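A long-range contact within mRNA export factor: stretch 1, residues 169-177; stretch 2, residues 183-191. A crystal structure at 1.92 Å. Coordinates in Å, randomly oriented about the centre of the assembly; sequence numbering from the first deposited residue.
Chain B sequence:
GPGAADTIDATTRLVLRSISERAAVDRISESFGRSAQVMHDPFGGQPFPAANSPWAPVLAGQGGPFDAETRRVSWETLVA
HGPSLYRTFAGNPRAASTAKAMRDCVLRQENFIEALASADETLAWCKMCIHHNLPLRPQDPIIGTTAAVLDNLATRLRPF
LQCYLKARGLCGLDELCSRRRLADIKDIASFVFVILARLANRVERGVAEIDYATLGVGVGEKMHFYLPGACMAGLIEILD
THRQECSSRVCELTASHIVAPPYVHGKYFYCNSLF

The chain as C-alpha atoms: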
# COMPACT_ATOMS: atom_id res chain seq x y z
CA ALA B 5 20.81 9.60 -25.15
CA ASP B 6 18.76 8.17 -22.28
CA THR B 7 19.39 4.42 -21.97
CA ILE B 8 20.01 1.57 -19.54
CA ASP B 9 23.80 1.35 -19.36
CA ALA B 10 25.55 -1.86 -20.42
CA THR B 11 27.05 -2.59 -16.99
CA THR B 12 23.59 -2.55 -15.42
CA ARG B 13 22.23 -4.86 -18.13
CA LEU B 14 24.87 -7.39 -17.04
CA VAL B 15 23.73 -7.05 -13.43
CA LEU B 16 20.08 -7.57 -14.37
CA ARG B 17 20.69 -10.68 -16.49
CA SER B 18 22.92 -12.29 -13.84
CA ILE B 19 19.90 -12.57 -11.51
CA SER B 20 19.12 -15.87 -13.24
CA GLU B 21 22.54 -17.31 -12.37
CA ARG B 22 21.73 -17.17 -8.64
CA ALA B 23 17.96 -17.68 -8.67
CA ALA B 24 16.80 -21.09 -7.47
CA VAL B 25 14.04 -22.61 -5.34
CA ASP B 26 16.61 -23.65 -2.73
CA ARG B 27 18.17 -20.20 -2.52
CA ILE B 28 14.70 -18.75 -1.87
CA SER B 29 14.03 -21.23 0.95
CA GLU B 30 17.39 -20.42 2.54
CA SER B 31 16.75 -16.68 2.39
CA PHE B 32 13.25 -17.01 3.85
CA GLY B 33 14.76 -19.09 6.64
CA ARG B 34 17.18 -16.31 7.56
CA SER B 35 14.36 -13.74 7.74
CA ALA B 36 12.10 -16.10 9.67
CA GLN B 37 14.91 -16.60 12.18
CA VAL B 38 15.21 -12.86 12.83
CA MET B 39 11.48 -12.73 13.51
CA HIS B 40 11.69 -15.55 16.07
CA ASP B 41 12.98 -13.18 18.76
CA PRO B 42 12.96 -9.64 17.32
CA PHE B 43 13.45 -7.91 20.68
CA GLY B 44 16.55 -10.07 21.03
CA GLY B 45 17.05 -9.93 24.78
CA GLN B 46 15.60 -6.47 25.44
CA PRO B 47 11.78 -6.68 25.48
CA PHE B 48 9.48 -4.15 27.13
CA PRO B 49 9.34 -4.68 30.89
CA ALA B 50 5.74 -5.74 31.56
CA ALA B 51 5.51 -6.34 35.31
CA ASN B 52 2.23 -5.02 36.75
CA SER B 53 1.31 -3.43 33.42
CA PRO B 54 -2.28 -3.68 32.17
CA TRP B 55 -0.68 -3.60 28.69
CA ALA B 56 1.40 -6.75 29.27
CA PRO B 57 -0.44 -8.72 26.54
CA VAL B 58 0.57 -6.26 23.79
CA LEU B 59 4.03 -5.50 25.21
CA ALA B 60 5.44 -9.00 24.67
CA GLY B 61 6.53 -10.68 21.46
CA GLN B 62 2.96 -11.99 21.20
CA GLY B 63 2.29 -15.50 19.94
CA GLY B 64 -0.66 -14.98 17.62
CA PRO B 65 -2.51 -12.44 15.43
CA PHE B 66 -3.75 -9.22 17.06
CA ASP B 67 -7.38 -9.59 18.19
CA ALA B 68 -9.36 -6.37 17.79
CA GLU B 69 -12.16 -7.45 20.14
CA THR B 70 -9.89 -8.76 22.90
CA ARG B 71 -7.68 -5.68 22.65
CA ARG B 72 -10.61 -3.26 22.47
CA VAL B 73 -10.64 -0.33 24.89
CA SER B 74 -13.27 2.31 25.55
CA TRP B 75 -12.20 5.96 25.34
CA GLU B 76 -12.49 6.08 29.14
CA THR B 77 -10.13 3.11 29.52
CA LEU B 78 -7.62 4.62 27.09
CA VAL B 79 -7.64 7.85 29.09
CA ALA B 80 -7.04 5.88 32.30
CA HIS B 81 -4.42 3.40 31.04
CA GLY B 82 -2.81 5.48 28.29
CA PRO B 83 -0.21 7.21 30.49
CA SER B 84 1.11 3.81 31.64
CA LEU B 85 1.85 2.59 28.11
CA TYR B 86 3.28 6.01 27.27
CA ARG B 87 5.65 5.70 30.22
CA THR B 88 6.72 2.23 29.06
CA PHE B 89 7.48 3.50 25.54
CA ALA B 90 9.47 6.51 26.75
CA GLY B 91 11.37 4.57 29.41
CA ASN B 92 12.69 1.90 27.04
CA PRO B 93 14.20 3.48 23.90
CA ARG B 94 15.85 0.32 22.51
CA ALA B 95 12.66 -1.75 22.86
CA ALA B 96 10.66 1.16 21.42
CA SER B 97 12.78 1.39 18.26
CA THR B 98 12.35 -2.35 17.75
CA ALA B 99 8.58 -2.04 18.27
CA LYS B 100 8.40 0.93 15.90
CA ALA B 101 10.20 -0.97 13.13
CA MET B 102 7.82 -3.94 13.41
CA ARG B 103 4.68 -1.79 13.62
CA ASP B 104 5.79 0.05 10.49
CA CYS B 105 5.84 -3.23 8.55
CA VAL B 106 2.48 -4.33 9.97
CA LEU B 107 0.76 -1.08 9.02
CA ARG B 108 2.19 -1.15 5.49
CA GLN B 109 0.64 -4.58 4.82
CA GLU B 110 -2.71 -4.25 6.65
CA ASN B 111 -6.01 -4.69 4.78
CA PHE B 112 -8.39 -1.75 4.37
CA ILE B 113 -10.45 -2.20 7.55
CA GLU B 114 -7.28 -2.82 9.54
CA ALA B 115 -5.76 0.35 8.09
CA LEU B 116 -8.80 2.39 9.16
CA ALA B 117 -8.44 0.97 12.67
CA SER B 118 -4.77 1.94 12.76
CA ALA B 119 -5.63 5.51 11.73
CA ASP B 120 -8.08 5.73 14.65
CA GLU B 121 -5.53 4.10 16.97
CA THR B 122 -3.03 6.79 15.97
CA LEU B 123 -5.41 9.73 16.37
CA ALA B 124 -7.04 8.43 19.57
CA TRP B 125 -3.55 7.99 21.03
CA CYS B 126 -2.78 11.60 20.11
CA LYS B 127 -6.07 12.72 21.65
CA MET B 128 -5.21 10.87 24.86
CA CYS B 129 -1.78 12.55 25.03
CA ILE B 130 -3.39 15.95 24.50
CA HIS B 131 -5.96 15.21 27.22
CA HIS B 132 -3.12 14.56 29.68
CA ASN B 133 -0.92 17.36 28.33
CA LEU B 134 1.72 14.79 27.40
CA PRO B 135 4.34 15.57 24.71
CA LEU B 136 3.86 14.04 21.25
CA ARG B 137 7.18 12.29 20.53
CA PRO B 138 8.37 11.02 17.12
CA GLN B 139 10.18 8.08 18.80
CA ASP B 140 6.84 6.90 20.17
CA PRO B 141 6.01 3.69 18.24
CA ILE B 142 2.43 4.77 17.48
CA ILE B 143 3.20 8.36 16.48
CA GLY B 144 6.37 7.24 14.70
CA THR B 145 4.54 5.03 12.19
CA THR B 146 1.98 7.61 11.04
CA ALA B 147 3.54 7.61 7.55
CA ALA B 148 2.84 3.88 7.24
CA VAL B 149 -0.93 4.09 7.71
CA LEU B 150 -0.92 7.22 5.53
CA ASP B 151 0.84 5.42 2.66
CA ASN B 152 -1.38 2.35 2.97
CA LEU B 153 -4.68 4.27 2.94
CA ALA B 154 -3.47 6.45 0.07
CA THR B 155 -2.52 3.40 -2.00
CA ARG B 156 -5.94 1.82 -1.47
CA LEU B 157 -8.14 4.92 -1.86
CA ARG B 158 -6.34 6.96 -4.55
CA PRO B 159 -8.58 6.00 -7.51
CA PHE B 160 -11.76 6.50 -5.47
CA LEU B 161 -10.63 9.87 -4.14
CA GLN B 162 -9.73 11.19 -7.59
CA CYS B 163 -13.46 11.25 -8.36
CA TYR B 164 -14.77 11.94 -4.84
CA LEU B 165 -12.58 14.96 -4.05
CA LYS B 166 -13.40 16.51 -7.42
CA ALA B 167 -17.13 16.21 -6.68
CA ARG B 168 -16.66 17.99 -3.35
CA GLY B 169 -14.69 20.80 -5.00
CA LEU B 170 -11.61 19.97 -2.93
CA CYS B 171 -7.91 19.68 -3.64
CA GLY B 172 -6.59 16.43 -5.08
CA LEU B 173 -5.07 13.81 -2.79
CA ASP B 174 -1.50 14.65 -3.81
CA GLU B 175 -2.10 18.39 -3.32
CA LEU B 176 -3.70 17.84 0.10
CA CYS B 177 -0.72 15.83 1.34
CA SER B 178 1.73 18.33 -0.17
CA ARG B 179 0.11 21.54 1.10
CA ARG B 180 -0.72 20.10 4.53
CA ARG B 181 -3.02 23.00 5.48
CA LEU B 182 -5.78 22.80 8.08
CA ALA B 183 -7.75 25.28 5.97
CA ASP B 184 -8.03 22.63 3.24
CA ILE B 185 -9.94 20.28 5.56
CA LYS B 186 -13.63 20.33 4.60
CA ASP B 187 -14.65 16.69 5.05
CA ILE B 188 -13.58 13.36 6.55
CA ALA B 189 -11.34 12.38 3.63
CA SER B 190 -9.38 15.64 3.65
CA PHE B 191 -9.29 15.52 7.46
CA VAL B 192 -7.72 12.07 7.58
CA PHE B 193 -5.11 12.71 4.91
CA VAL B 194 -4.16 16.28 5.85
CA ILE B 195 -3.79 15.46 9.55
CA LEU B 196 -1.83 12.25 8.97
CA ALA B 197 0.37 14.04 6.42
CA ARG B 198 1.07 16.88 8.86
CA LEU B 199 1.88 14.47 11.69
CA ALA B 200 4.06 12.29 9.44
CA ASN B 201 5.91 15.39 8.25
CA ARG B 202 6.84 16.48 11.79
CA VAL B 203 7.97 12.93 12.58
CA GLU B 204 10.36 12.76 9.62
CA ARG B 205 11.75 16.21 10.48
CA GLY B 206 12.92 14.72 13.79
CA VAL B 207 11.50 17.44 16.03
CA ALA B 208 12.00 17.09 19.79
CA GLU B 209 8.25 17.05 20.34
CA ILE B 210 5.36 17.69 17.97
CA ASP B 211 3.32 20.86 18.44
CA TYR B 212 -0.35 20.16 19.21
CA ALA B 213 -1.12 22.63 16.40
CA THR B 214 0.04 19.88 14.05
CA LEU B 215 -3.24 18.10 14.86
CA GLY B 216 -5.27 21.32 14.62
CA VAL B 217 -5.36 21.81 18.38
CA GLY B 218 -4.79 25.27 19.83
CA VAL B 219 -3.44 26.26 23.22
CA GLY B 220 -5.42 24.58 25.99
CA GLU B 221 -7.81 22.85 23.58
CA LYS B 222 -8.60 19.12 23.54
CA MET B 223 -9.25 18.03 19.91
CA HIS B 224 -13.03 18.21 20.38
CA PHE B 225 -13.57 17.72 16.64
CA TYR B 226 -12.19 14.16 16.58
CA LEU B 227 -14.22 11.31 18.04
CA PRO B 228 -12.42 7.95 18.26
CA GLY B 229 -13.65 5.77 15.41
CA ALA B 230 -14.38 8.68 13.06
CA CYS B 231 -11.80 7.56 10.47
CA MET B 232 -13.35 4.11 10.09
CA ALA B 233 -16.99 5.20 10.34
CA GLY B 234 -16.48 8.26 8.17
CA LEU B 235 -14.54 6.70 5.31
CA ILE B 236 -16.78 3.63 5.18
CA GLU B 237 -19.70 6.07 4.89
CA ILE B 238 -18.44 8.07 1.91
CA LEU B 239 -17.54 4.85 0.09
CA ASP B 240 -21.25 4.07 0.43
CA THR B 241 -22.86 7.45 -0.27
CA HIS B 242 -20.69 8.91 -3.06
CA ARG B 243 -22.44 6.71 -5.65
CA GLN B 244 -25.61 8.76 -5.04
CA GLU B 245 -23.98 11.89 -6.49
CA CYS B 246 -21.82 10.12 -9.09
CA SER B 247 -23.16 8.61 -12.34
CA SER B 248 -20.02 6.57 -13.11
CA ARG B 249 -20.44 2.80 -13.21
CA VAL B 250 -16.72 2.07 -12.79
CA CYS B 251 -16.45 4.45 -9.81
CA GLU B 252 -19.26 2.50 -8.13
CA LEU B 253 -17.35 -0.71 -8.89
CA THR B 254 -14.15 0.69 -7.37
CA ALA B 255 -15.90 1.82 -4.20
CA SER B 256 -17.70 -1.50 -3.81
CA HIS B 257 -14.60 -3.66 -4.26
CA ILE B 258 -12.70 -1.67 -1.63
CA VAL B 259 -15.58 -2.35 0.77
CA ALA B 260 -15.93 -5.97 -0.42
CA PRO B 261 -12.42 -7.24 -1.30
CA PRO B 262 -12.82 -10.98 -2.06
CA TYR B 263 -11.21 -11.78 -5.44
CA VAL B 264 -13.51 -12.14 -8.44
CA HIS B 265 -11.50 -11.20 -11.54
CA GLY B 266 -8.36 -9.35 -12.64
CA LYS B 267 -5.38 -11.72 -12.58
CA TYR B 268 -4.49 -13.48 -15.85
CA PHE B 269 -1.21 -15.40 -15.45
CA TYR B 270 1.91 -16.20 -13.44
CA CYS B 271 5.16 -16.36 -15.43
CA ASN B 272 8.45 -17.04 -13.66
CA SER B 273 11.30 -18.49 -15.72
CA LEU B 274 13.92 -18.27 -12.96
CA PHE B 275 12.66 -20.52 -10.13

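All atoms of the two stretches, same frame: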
# COMPACT_ATOMS: atom_id res chain seq x y z
N GLY B 169 -15.36 19.55 -4.70
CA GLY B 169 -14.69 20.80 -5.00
C GLY B 169 -13.46 21.01 -4.14
O GLY B 169 -13.11 22.14 -3.80
N LEU B 170 -12.80 19.91 -3.78
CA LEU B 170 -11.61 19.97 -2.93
C LEU B 170 -10.34 19.72 -3.72
O LEU B 170 -10.37 19.33 -4.89
CB LEU B 170 -11.72 18.96 -1.80
CG LEU B 170 -12.90 19.15 -0.84
CD1 LEU B 170 -12.85 18.11 0.26
CD2 LEU B 170 -12.91 20.56 -0.26
N CYS B 171 -9.21 19.95 -3.06
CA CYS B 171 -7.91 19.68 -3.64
C CYS B 171 -7.76 18.19 -3.89
O CYS B 171 -8.43 17.38 -3.25
CB CYS B 171 -6.80 20.17 -2.72
SG CYS B 171 -6.96 21.90 -2.23
N GLY B 172 -6.90 17.83 -4.83
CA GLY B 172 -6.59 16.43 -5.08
C GLY B 172 -5.80 15.84 -3.93
O GLY B 172 -5.24 16.56 -3.11
N LEU B 173 -5.76 14.51 -3.87
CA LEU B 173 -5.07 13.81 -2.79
C LEU B 173 -3.62 14.25 -2.67
O LEU B 173 -3.13 14.53 -1.58
CB LEU B 173 -5.14 12.30 -3.02
CG LEU B 173 -4.39 11.42 -2.02
CD1 LEU B 173 -4.90 11.64 -0.60
CD2 LEU B 173 -4.51 9.96 -2.41
N ASP B 174 -2.92 14.30 -3.80
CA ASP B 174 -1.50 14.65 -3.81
C ASP B 174 -1.29 16.08 -3.31
O ASP B 174 -0.36 16.36 -2.56
CB ASP B 174 -0.92 14.48 -5.21
CG ASP B 174 -0.89 13.03 -5.66
OD1 ASP B 174 -0.80 12.14 -4.78
OD2 ASP B 174 -0.96 12.78 -6.88
N GLU B 175 -2.17 16.99 -3.73
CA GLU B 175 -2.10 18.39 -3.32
C GLU B 175 -2.38 18.54 -1.82
O GLU B 175 -1.70 19.31 -1.14
CB GLU B 175 -3.09 19.23 -4.12
CG GLU B 175 -2.92 19.13 -5.63
CD GLU B 175 -4.17 19.54 -6.39
OE1 GLU B 175 -4.85 20.49 -5.95
OE2 GLU B 175 -4.47 18.91 -7.42
N LEU B 176 -3.37 17.81 -1.33
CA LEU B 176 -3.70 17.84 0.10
C LEU B 176 -2.50 17.46 0.95
O LEU B 176 -2.19 18.13 1.94
CB LEU B 176 -4.87 16.90 0.41
CG LEU B 176 -6.28 17.31 -0.06
CD1 LEU B 176 -7.25 16.17 0.18
CD2 LEU B 176 -6.75 18.57 0.66
N CYS B 177 -1.83 16.38 0.57
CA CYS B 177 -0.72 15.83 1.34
C CYS B 177 0.57 16.61 1.12
O CYS B 177 1.55 16.44 1.86
CB CYS B 177 -0.51 14.36 0.99
SG CYS B 177 -1.90 13.31 1.43
N ALA B 183 -6.70 24.55 6.68
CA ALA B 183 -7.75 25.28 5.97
C ALA B 183 -8.30 24.51 4.77
O ALA B 183 -9.35 24.85 4.24
CB ALA B 183 -7.22 26.64 5.52
N ASP B 184 -7.58 23.47 4.35
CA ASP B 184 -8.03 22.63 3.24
C ASP B 184 -8.99 21.52 3.70
O ASP B 184 -9.62 20.86 2.88
CB ASP B 184 -6.84 21.99 2.52
CG ASP B 184 -6.03 23.00 1.71
OD1 ASP B 184 -6.54 24.11 1.45
OD2 ASP B 184 -4.89 22.66 1.32
N ILE B 185 -9.09 21.33 5.01
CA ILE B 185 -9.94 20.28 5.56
C ILE B 185 -11.40 20.72 5.51
O ILE B 185 -11.79 21.70 6.16
CB ILE B 185 -9.51 19.92 7.00
CG1 ILE B 185 -8.07 19.41 7.00
CG2 ILE B 185 -10.46 18.88 7.59
CD1 ILE B 185 -7.50 19.11 8.38
N LYS B 186 -12.21 20.00 4.74
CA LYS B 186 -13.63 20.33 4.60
C LYS B 186 -14.52 19.09 4.70
O LYS B 186 -15.73 19.18 4.57
CB LYS B 186 -13.87 21.02 3.25
CG LYS B 186 -13.13 22.34 3.07
CD LYS B 186 -13.56 23.39 4.09
CE LYS B 186 -12.77 24.68 3.90
NZ LYS B 186 -12.91 25.61 5.06
N ASP B 187 -13.91 17.93 4.94
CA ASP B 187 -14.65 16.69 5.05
C ASP B 187 -13.78 15.63 5.71
O ASP B 187 -12.63 15.90 6.07
CB ASP B 187 -15.13 16.21 3.68
CG ASP B 187 -14.06 15.42 2.94
OD1 ASP B 187 -12.94 15.94 2.76
OD2 ASP B 187 -14.35 14.27 2.54
N ILE B 188 -14.31 14.42 5.86
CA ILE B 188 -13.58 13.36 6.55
C ILE B 188 -12.35 12.91 5.76
O ILE B 188 -11.30 12.63 6.35
CB ILE B 188 -14.51 12.16 6.86
CG1 ILE B 188 -13.75 11.08 7.65
CG2 ILE B 188 -15.07 11.56 5.57
CD1 ILE B 188 -13.28 11.54 9.02
N ALA B 189 -12.46 12.83 4.44
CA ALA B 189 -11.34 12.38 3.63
C ALA B 189 -10.17 13.35 3.75
O ALA B 189 -9.04 12.94 4.01
CB ALA B 189 -11.75 12.22 2.18
N SER B 190 -10.44 14.64 3.56
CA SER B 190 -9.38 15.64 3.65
C SER B 190 -8.86 15.74 5.08
O SER B 190 -7.68 16.01 5.29
CB SER B 190 -9.88 17.00 3.15
OG SER B 190 -11.07 17.40 3.79
N PHE B 191 -9.73 15.53 6.06
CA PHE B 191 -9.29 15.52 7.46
C PHE B 191 -8.24 14.44 7.69
O PHE B 191 -7.15 14.70 8.19
CB PHE B 191 -10.46 15.31 8.42
CG PHE B 191 -10.03 15.08 9.85
CD1 PHE B 191 -9.68 16.15 10.66
CD2 PHE B 191 -9.96 13.80 10.37
CE1 PHE B 191 -9.28 15.94 11.97
CE2 PHE B 191 -9.55 13.59 11.67
CZ PHE B 191 -9.21 14.66 12.47
O HOH W 1 -3.70 20.49 2.68

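The unusual feature of this contact is that a leucine methyl meets a carboxylate already committed to other bonds: L170 CD1 lies 3.3 Å from D187 OD1, the shortest approach between the two stretches. No direct hydrogen bond crosses the interface, which buries 290 Å² counting both sides. The polar groups of stretch 2 are instead largely satisfied locally. D187, the N-cap of the helix beginning at I188, accepts from S190 N at OD1 (2.9 Å, 163°) and, more weakly, from A189 N at OD2 (3.0 Å, 149°). S190 OG donates to D187 OD1 at 2.6 Å and accepts from K186 N at 3.0 Å (164°). Free amides at a helix start explain the cap; the serine hydroxyl ties the preceding loop to it.

Against this network stretch 1 places mainly leucine methyls. L170 points its CA-to-CB bond toward stretch 2 and loses 77 Å² to it, the largest share of any residue. Its CD1 also sits 4.0 Å from S190 OG, while CD2 meets K186 CB at 3.7 Å. K186 starts toward stretch 1, but its end leads away, so the contact is with the aliphatic base of the side chain.

L176 belongs to the helix that follows G172, whose O accepts from L176 N at 2.9 Å. The nearest pair of CA atoms across the stretches is L176 CA and S190 CA, 7.1 Å apart, room enough for side chains between. Although the CA-to-CB bond of L176 points sideways, its m,t rotamer brings the end nearer: L176 CD1 is 4.1 Å from S190 CB and L176 CD2 3.9 Å from D184 CB.

At D184 the contact becomes polar through solvent. Water 1 donates to L176 O (2.9 Å) and to D184 OD2 (2.8 Å), bridging a backbone carbonyl and a carboxylate that are both acceptors. C171 SG adds a looser contact, 4.2 Å from D184 OD2.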